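PDB 3FF4: uncharacterized protein from Cytophaga hutchinsonii ATCC 33406, which is of unknown function but has a Rossmann-like CoA-binding domain and probably binds coenzyme A or a related nucleotide. Local coordinates for residues M4-I9 / E33-G38; G58-T63 / P83-F88; Y19-A24 / E43-T48. One frame throughout, in Å; residues are numbered along the deposited sequence.

Contact 1: M4-I9 / E33-G38; sequences MKKTLI and EFIPVG
The side chains of K6 and E33 run alongside each other in the same direction, just ahead of the two strands. K6 has CG anti to the backbone N (chi1 176°), then bends at its second and third torsions, and its CD rests 3.2 Å from OE1 of E33. The charged ends are less close: K6 NZ stays 3.8 Å from E33 OE1, a long salt bridge, and also makes a weak hydrogen bond to the carbonyl of E57. The same K6 CD also meets CD1 of I35 at 3.7 Å. An alanine in place of K6 would probably leave the E33 carboxylate without this charged neighbour and open a gap beside I35 CD1. On the face shared with I35, CG of L8 packs against CG2 of V37 at 3.8 Å. The opposite face carries T7, I9 and F34. F34 CG sits between the backbone N and the carbonyl carbon (chi1 77°), and ring atom CD1 meets I9 CD1 obliquely at 3.9 Å. Backbone hydrogen bonds join the parallel strands, from T7 N to E33 O at the start to V37 N to I9 O at the far end. These are the two strands of a right-handed beta-alpha-beta crossover, the first unit of the Rossmann-like fold. Helix 19-30 covers T7 and I9, helix 75-81 covers L8, and strand 61-64 flanks strand 7-10 on its other edge.

Contact 2: G58-T63 / P83-F88; sequences GVDTVT and PKRVIF
R85 grips T61 side-on, NE and NH2 both giving hydrogen bonds to the single oxygen OG1 (3.0 and 2.9 Å). The bend at the third torsion (chi3 64°) turns NE toward T61, and the hydroxyl lies close to the guanidinium plane. T61 OG1 in turn donates to OD2 of D60 at 2.7 Å, on that oxygen's anti lone pair, so the threonine oxygen takes part in three bonds, which should hold the hydroxyl in one orientation. D60 OD2 lies 4.2 Å from R85 NH2, displaced from the guanidinium plane, so the two charges probably attract without a hydrogen bond between them. At the solvent side, a water donates to OD1 of D60 and accepts from NZ of K84. Among backbone bonds, D60 O takes R85 N and, weakly, K84 N, after which V62 N to R85 O and I87 N to V62 O continue the parallel pairing. Apolar contacts divide by face: CG2 of T61 meets CD1 of I87 at 3.7 Å, and that CD1 lies over one face of the guanidinium, toward its rim, while V62 CG2 touches CG of P83 at 4.0 Å on the other side. Strands 61-64 and 85-88 are neighbours in the five-stranded parallel Rossmann-like sheet, with strand 7-10 beyond 61-64; helix 113-119 covers R85 and I87, helix 95-103 covers V86, and the terminal carboxylate of F122 forms a salt bridge with R85.

Contact 3: Y19-A24 / E43-T48; sequences YAYLAA and EVLGKT
A24 and Y21, one helical turn apart, meet V44 and L45 at the tip of a beta hairpin, and the contact is mostly apolar. CB of A24 presses on CG1 of V44 at 3.6 Å and on CD1 of L45 at 3.8 Å, so one small methyl lies against two branched side chains. The same CD1 of L45 also comes within 3.6 Å of the backbone carbon C of A24, which brings the leucine right down onto the helix backbone. Y21 swings out from the helix with CG anti to the backbone N (chi1 -168°) and passes alongside V44, heading the other way, its CD1 lying 4.1 Å from CG1 of the valine. Farther out, the hydroxyl oxygen OH of Y21 reaches CD2 of L45 at 3.5 Å. Both methyls approach the tyrosine ring obliquely, and the two branches of L45 are thus divided between Y21 and A24.

Polar contact across the interface runs through water. One molecule, in the plane of the tyrosine ring and at its edge, sits 3.1 Å from Y21 OH, accepts from the backbone N of L45 and gives a weak bond to the carbonyl of E43. No direct hydrogen bond joins 19-24 to 43-48. The hairpin holds itself together through a type I' turn from V44 to K47, with V44 N bonded to K47 O and K47 N to V44 O. L45 and G46 take the positive-phi positions of the turn, and the CB of L45 points toward the helix.

The hairpin flanks the outer strand of the parallel sheet: V44 and L45 also touch F34 on strand 34-37, K47 NZ hydrogen-bonds to F34 O and makes a cation-pi contact with the F34 ring, and A24 packs inward on F34 and on I9 of strand 7-10.

Contacts 1 and 2 are buried pairings within the parallel sheet, made side by side because strands 7-10 and 61-64 are neighbours in it, and backbone bonds tie one contact to the other. Contact 3 is more peripheral and only partly buried; it sets the helix of the first beta-alpha-beta unit against a hairpin, with apolar packing and a water in place of strand pairing. It shares elements with contact 1, since I9 meets A24, and F34 packs near V44 and accepts a bond from K47 NZ. Contacts 2 and 3 do not touch, their centres about 17 Å apart. Charged side chains gather near the strand starts in both sheet contacts.

Contact 1: M4-I9 / E33-G38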
loop_
_atom_site.group_PDB
_atom_site.type_symbol
_atom_site.label_atom_id
_atom_site.label_comp_id
_atom_site.label_asym_id
_atom_site.label_seq_id
_atom_site.Cartn_x
_atom_site.Cartn_y
_atom_site.Cartn_z
HETATM N N MSE A 4 14.790 5.390 1.126
HETATM C CA MSE A 4 14.122 4.185 0.679
HETATM C C MSE A 4 13.174 3.726 1.767
HETATM O O MSE A 4 13.538 3.708 2.936
HETATM C CB MSE A 4 15.142 3.113 0.328
HETATM C CG MSE A 4 16.089 3.539 -0.812
HETATM SE SE MSE A 4 15.161 4.309 -2.410
HETATM C CE MSE A 4 15.176 6.229 -1.976
ATOM N N LYS A 5 11.943 3.400 1.385
ATOM C CA LYS A 5 10.948 2.926 2.325
ATOM C C LYS A 5 10.374 1.601 1.855
ATOM O O LYS A 5 9.917 1.482 0.716
ATOM C CB LYS A 5 9.837 3.966 2.489
ATOM C CG LYS A 5 10.382 5.311 2.893
ATOM C CD LYS A 5 9.311 6.319 3.106
ATOM C CE LYS A 5 9.922 7.560 3.701
ATOM N NZ LYS A 5 8.903 8.597 3.795
ATOM N N LYS A 6 10.411 0.604 2.735
ATOM C CA LYS A 6 9.758 -0.657 2.448
ATOM C C LYS A 6 8.247 -0.482 2.393
ATOM O O LYS A 6 7.601 -0.152 3.403
ATOM C CB LYS A 6 10.122 -1.734 3.463
ATOM C CG LYS A 6 9.351 -3.021 3.196
ATOM C CD LYS A 6 10.177 -4.216 3.444
ATOM C CE LYS A 6 10.327 -4.467 4.883
ATOM N NZ LYS A 6 11.391 -5.492 5.011
ATOM N N THR A 7 7.697 -0.723 1.211
ATOM C CA THR A 7 6.315 -0.341 0.875
ATOM C C THR A 7 5.462 -1.543 0.468
ATOM O O THR A 7 5.745 -2.239 -0.525
ATOM C CB THR A 7 6.291 0.729 -0.245
ATOM O OG1 THR A 7 7.031 1.873 0.211
ATOM C CG2 THR A 7 4.844 1.140 -0.558
ATOM N N LEU A 8 4.414 -1.794 1.235
ATOM C CA LEU A 8 3.520 -2.917 0.917
ATOM C C LEU A 8 2.339 -2.354 0.104
ATOM O O LEU A 8 1.659 -1.416 0.556
ATOM C CB LEU A 8 3.044 -3.613 2.210
ATOM C CG LEU A 8 2.257 -4.928 2.088
ATOM C CD1 LEU A 8 2.642 -5.798 3.281
ATOM C CD2 LEU A 8 0.740 -4.658 2.059
ATOM N N ILE A 9 2.109 -2.921 -1.081
ATOM C CA ILE A 9 0.944 -2.564 -1.928
ATOM C C ILE A 9 -0.175 -3.535 -1.661
ATOM O O ILE A 9 -0.057 -4.734 -1.972
ATOM C CB ILE A 9 1.315 -2.648 -3.431
ATOM C CG1 ILE A 9 2.598 -1.834 -3.694
ATOM C CG2 ILE A 9 0.076 -2.274 -4.345
ATOM C CD1 ILE A 9 3.164 -1.932 -5.154
ATOM N N GLU A 33 11.849 -0.977 -1.927
ATOM C CA GLU A 33 11.381 -2.363 -1.936
ATOM C C GLU A 33 9.843 -2.374 -1.861
ATOM O O GLU A 33 9.258 -1.846 -0.909
ATOM C CB GLU A 33 11.984 -3.144 -0.770
ATOM C CG GLU A 33 11.299 -4.468 -0.510
ATOM C CD GLU A 33 12.005 -5.283 0.568
ATOM O OE1 GLU A 33 12.618 -4.683 1.503
ATOM O OE2 GLU A 33 11.963 -6.527 0.455
ATOM N N PHE A 34 9.197 -2.921 -2.888
ATOM C CA PHE A 34 7.727 -3.069 -2.869
ATOM C C PHE A 34 7.347 -4.517 -2.569
ATOM O O PHE A 34 8.073 -5.472 -2.964
ATOM C CB PHE A 34 7.063 -2.567 -4.172
ATOM C CG PHE A 34 7.201 -3.507 -5.330
ATOM C CD1 PHE A 34 6.168 -4.409 -5.640
ATOM C CD2 PHE A 34 8.360 -3.514 -6.102
ATOM C CE1 PHE A 34 6.306 -5.308 -6.702
ATOM C CE2 PHE A 34 8.509 -4.416 -7.162
ATOM C CZ PHE A 34 7.465 -5.307 -7.468
ATOM N N ILE A 35 6.227 -4.687 -1.869
ATOM C CA ILE A 35 5.708 -6.020 -1.588
ATOM C C ILE A 35 4.241 -6.145 -2.030
ATOM O O ILE A 35 3.384 -5.501 -1.422
ATOM C CB ILE A 35 5.836 -6.383 -0.096
ATOM C CG1 ILE A 35 7.305 -6.266 0.363
ATOM C CG2 ILE A 35 5.268 -7.816 0.148
ATOM C CD1 ILE A 35 7.462 -6.247 1.851
ATOM N N PRO A 36 3.960 -6.972 -3.069
ATOM C CA PRO A 36 2.592 -7.064 -3.605
ATOM C C PRO A 36 1.712 -8.057 -2.839
ATOM O O PRO A 36 2.030 -9.271 -2.785
ATOM C CB PRO A 36 2.792 -7.552 -5.033
ATOM C CG PRO A 36 4.155 -8.236 -5.045
ATOM C CD PRO A 36 4.942 -7.758 -3.863
ATOM N N VAL A 37 0.631 -7.539 -2.251
ATOM C CA VAL A 37 -0.331 -8.333 -1.500
ATOM C C VAL A 37 -1.728 -8.033 -2.047
ATOM O O VAL A 37 -2.065 -6.895 -2.387
ATOM C CB VAL A 37 -0.269 -8.051 0.027
ATOM C CG1 VAL A 37 -1.278 -8.908 0.821
ATOM C CG2 VAL A 37 1.146 -8.245 0.568
ATOM N N GLY A 38 -2.536 -9.074 -2.171
ATOM C CA GLY A 38 -3.924 -8.890 -2.574
ATOM C C GLY A 38 -4.594 -10.205 -2.856
ATOM O O GLY A 38 -4.067 -11.274 -2.495
#

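Contact 2: G58-T63 / P83-F88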
loop_
_atom_site.group_PDB
_atom_site.type_symbol
_atom_site.label_atom_id
_atom_site.label_comp_id
_atom_site.label_asym_id
_atom_site.label_seq_id
_atom_site.Cartn_x
_atom_site.Cartn_y
_atom_site.Cartn_z
ATOM N N GLY A 58 9.021 -4.749 9.471
ATOM C CA GLY A 58 9.665 -3.571 8.906
ATOM C C GLY A 58 8.966 -2.832 7.772
ATOM O O GLY A 58 9.619 -2.079 7.056
ATOM N N VAL A 59 7.662 -3.023 7.580
ATOM C CA VAL A 59 6.943 -2.212 6.564
ATOM C C VAL A 59 6.882 -0.734 6.997
ATOM O O VAL A 59 6.410 -0.411 8.087
ATOM C CB VAL A 59 5.534 -2.776 6.249
ATOM C CG1 VAL A 59 4.752 -1.842 5.239
ATOM C CG2 VAL A 59 5.652 -4.202 5.656
ATOM N N ASP A 60 7.370 0.165 6.160
ATOM C CA ASP A 60 7.274 1.595 6.444
ATOM C C ASP A 60 5.882 2.125 6.072
ATOM O O ASP A 60 5.215 2.813 6.868
ATOM C CB ASP A 60 8.368 2.349 5.673
ATOM C CG ASP A 60 8.306 3.864 5.871
ATOM O OD1 ASP A 60 9.189 4.425 6.568
ATOM O OD2 ASP A 60 7.401 4.510 5.298
ATOM N N THR A 61 5.465 1.815 4.853
ATOM C CA THR A 61 4.257 2.352 4.267
ATOM C C THR A 61 3.392 1.225 3.718
ATOM O O THR A 61 3.881 0.353 2.995
ATOM C CB THR A 61 4.607 3.344 3.103
ATOM O OG1 THR A 61 5.301 4.479 3.624
ATOM C CG2 THR A 61 3.340 3.806 2.383
ATOM N N VAL A 62 2.106 1.234 4.057
ATOM C CA VAL A 62 1.134 0.438 3.319
ATOM C C VAL A 62 0.485 1.419 2.317
ATOM O O VAL A 62 -0.016 2.474 2.702
ATOM C CB VAL A 62 0.103 -0.221 4.235
ATOM C CG1 VAL A 62 -1.027 -0.911 3.406
ATOM C CG2 VAL A 62 0.805 -1.237 5.203
ATOM N N THR A 63 0.545 1.088 1.034
ATOM C CA THR A 63 -0.171 1.886 0.024
ATOM C C THR A 63 -1.389 1.111 -0.505
ATOM O O THR A 63 -1.292 -0.025 -1.014
ATOM C CB THR A 63 0.768 2.453 -1.107
ATOM O OG1 THR A 63 0.053 3.395 -1.941
ATOM C CG2 THR A 63 1.398 1.303 -1.973
ATOM N N PRO A 83 2.675 -0.275 10.400
ATOM C CA PRO A 83 3.479 0.560 9.506
ATOM C C PRO A 83 3.620 1.956 10.092
ATOM O O PRO A 83 2.821 2.323 10.937
ATOM C CB PRO A 83 2.612 0.650 8.249
ATOM C CG PRO A 83 1.218 0.508 8.729
ATOM C CD PRO A 83 1.307 -0.487 9.884
ATOM N N LYS A 84 4.594 2.739 9.636
ATOM C CA LYS A 84 4.651 4.164 9.992
ATOM C C LYS A 84 3.520 4.965 9.335
ATOM O O LYS A 84 3.014 5.921 9.902
ATOM C CB LYS A 84 5.986 4.761 9.563
ATOM C CG LYS A 84 7.191 4.077 10.203
ATOM C CD LYS A 84 8.454 4.854 9.908
ATOM C CE LYS A 84 8.562 6.049 10.856
ATOM N NZ LYS A 84 9.826 6.798 10.649
ATOM N N ARG A 85 3.094 4.546 8.149
ATOM C CA ARG A 85 2.194 5.359 7.351
ATOM C C ARG A 85 1.319 4.473 6.482
ATOM O O ARG A 85 1.772 3.428 5.988
ATOM C CB ARG A 85 3.011 6.307 6.454
ATOM C CG ARG A 85 2.193 7.076 5.392
ATOM C CD ARG A 85 3.083 7.997 4.568
ATOM N NE ARG A 85 4.061 7.231 3.791
ATOM C CZ ARG A 85 4.972 7.771 2.980
ATOM N NH1 ARG A 85 5.053 9.114 2.836
ATOM N NH2 ARG A 85 5.813 6.972 2.319
ATOM N N VAL A 86 0.073 4.898 6.271
ATOM C CA VAL A 86 -0.796 4.241 5.320
ATOM C C VAL A 86 -1.267 5.307 4.315
ATOM O O VAL A 86 -1.770 6.363 4.723
ATOM C CB VAL A 86 -2.000 3.549 5.994
ATOM C CG1 VAL A 86 -2.955 2.970 4.953
ATOM C CG2 VAL A 86 -1.556 2.405 6.939
ATOM N N ILE A 87 -1.065 5.049 3.023
ATOM C CA ILE A 87 -1.494 6.002 1.969
ATOM C C ILE A 87 -2.845 5.581 1.363
ATOM O O ILE A 87 -3.007 4.424 0.905
ATOM C CB ILE A 87 -0.476 6.131 0.827
ATOM C CG1 ILE A 87 0.885 6.554 1.366
ATOM C CG2 ILE A 87 -1.001 7.146 -0.279
ATOM C CD1 ILE A 87 2.028 6.538 0.331
ATOM N N PHE A 88 -3.810 6.504 1.433
ATOM C CA PHE A 88 -5.133 6.383 0.780
ATOM C C PHE A 88 -5.101 7.037 -0.615
ATOM O O PHE A 88 -5.317 8.265 -0.757
ATOM C CB PHE A 88 -6.209 7.036 1.671
ATOM C CG PHE A 88 -6.383 6.328 2.968
ATOM C CD1 PHE A 88 -7.404 5.407 3.142
ATOM C CD2 PHE A 88 -5.442 6.476 3.977
ATOM C CE1 PHE A 88 -7.514 4.718 4.345
ATOM C CE2 PHE A 88 -5.551 5.770 5.167
ATOM C CZ PHE A 88 -6.576 4.907 5.356
HETATM O O HOH W 1 9.781 6.961 7.445
#

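Contact 3: Y19-A24 / E43-T48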
loop_
_atom_site.group_PDB
_atom_site.type_symbol
_atom_site.label_atom_id
_atom_site.label_comp_id
_atom_site.label_asym_id
_atom_site.label_seq_id
_atom_site.Cartn_x
_atom_site.Cartn_y
_atom_site.Cartn_z
ATOM N N TYR A 19 -3.686 1.253 -11.367
ATOM C CA TYR A 19 -2.840 2.091 -10.522
ATOM C C TYR A 19 -1.943 1.323 -9.541
ATOM O O TYR A 19 -0.840 1.765 -9.273
ATOM C CB TYR A 19 -3.627 3.237 -9.848
ATOM C CG TYR A 19 -3.743 4.443 -10.773
ATOM C CD1 TYR A 19 -4.410 4.346 -11.990
ATOM C CD2 TYR A 19 -3.158 5.656 -10.439
ATOM C CE1 TYR A 19 -4.517 5.431 -12.847
ATOM C CE2 TYR A 19 -3.270 6.767 -11.277
ATOM C CZ TYR A 19 -3.948 6.642 -12.471
ATOM O OH TYR A 19 -4.027 7.701 -13.317
ATOM N N ALA A 20 -2.385 0.173 -9.037
ATOM C CA ALA A 20 -1.498 -0.609 -8.138
ATOM C C ALA A 20 -0.271 -1.135 -8.867
ATOM O O ALA A 20 0.792 -1.325 -8.247
ATOM C CB ALA A 20 -2.242 -1.770 -7.453
ATOM N N TYR A 21 -0.434 -1.396 -10.168
ATOM C CA TYR A 21 0.683 -1.776 -11.027
ATOM C C TYR A 21 1.558 -0.562 -11.306
ATOM O O TYR A 21 2.773 -0.606 -11.084
ATOM C CB TYR A 21 0.223 -2.423 -12.337
ATOM C CG TYR A 21 1.353 -3.072 -13.100
ATOM C CD1 TYR A 21 1.655 -4.419 -12.900
ATOM C CD2 TYR A 21 2.127 -2.337 -14.014
ATOM C CE1 TYR A 21 2.697 -5.040 -13.585
ATOM C CE2 TYR A 21 3.183 -2.943 -14.701
ATOM C CZ TYR A 21 3.459 -4.294 -14.473
ATOM O OH TYR A 21 4.478 -4.927 -15.153
ATOM N N LEU A 22 0.945 0.525 -11.768
ATOM C CA LEU A 22 1.698 1.760 -11.933
ATOM C C LEU A 22 2.534 2.094 -10.660
ATOM O O LEU A 22 3.704 2.477 -10.772
ATOM C CB LEU A 22 0.778 2.904 -12.337
ATOM C CG LEU A 22 -0.026 2.593 -13.604
ATOM C CD1 LEU A 22 -0.991 3.725 -13.926
ATOM C CD2 LEU A 22 0.917 2.338 -14.796
ATOM N N ALA A 23 1.956 1.908 -9.466
ATOM C CA ALA A 23 2.677 2.251 -8.246
ATOM C C ALA A 23 3.910 1.374 -8.058
ATOM O O ALA A 23 4.962 1.871 -7.673
ATOM C CB ALA A 23 1.776 2.161 -7.024
ATOM N N ALA A 24 3.774 0.075 -8.317
ATOM C CA ALA A 24 4.904 -0.847 -8.183
ATOM C C ALA A 24 6.044 -0.412 -9.089
ATOM O O ALA A 24 7.195 -0.374 -8.631
ATOM C CB ALA A 24 4.491 -2.285 -8.478
ATOM N N GLU A 43 1.958 -12.222 -10.966
ATOM C CA GLU A 43 3.270 -11.664 -10.611
ATOM C C GLU A 43 3.367 -10.203 -11.046
ATOM O O GLU A 43 2.958 -9.852 -12.165
ATOM C CB GLU A 43 4.413 -12.424 -11.300
ATOM C CG GLU A 43 4.930 -11.660 -12.515
ATOM C CD GLU A 43 6.271 -12.141 -13.013
ATOM O OE1 GLU A 43 6.560 -13.353 -12.906
ATOM O OE2 GLU A 43 7.031 -11.289 -13.526
ATOM N N VAL A 44 3.946 -9.374 -10.179
ATOM C CA VAL A 44 4.113 -7.953 -10.449
ATOM C C VAL A 44 5.614 -7.715 -10.480
ATOM O O VAL A 44 6.313 -7.919 -9.480
ATOM C CB VAL A 44 3.440 -7.062 -9.371
ATOM C CG1 VAL A 44 3.761 -5.580 -9.617
ATOM C CG2 VAL A 44 1.925 -7.304 -9.343
ATOM N N LEU A 45 6.112 -7.348 -11.657
ATOM C CA LEU A 45 7.545 -7.111 -11.856
ATOM C C LEU A 45 8.415 -8.180 -11.209
ATOM O O LEU A 45 9.381 -7.868 -10.520
ATOM C CB LEU A 45 7.922 -5.720 -11.330
ATOM C CG LEU A 45 7.028 -4.580 -11.859
ATOM C CD1 LEU A 45 7.086 -3.350 -10.984
ATOM C CD2 LEU A 45 7.369 -4.220 -13.308
ATOM N N GLY A 46 8.069 -9.443 -11.404
ATOM C CA GLY A 46 8.927 -10.524 -10.926
ATOM C C GLY A 46 8.581 -11.096 -9.558
ATOM O O GLY A 46 9.148 -12.108 -9.164
ATOM N N LYS A 47 7.643 -10.470 -8.834
ATOM C CA LYS A 47 7.273 -10.945 -7.507
ATOM C C LYS A 47 5.883 -11.536 -7.526
ATOM O O LYS A 47 4.927 -10.896 -7.992
ATOM C CB LYS A 47 7.326 -9.814 -6.490
ATOM C CG LYS A 47 8.711 -9.356 -6.151
ATOM C CD LYS A 47 8.632 -8.035 -5.418
ATOM C CE LYS A 47 9.939 -7.672 -4.783
ATOM N NZ LYS A 47 9.876 -8.031 -3.322
ATOM N N THR A 48 5.774 -12.764 -7.025
ATOM C CA THR A 48 4.479 -13.412 -6.862
ATOM C C THR A 48 3.630 -12.537 -5.943
ATOM O O THR A 48 4.104 -12.117 -4.897
ATOM C CB THR A 48 4.646 -14.819 -6.212
ATOM O OG1 THR A 48 5.519 -15.635 -7.012
ATOM C CG2 THR A 48 3.298 -15.524 -6.056
HETATM O O HOH W 2 4.585 -7.839 -14.229
#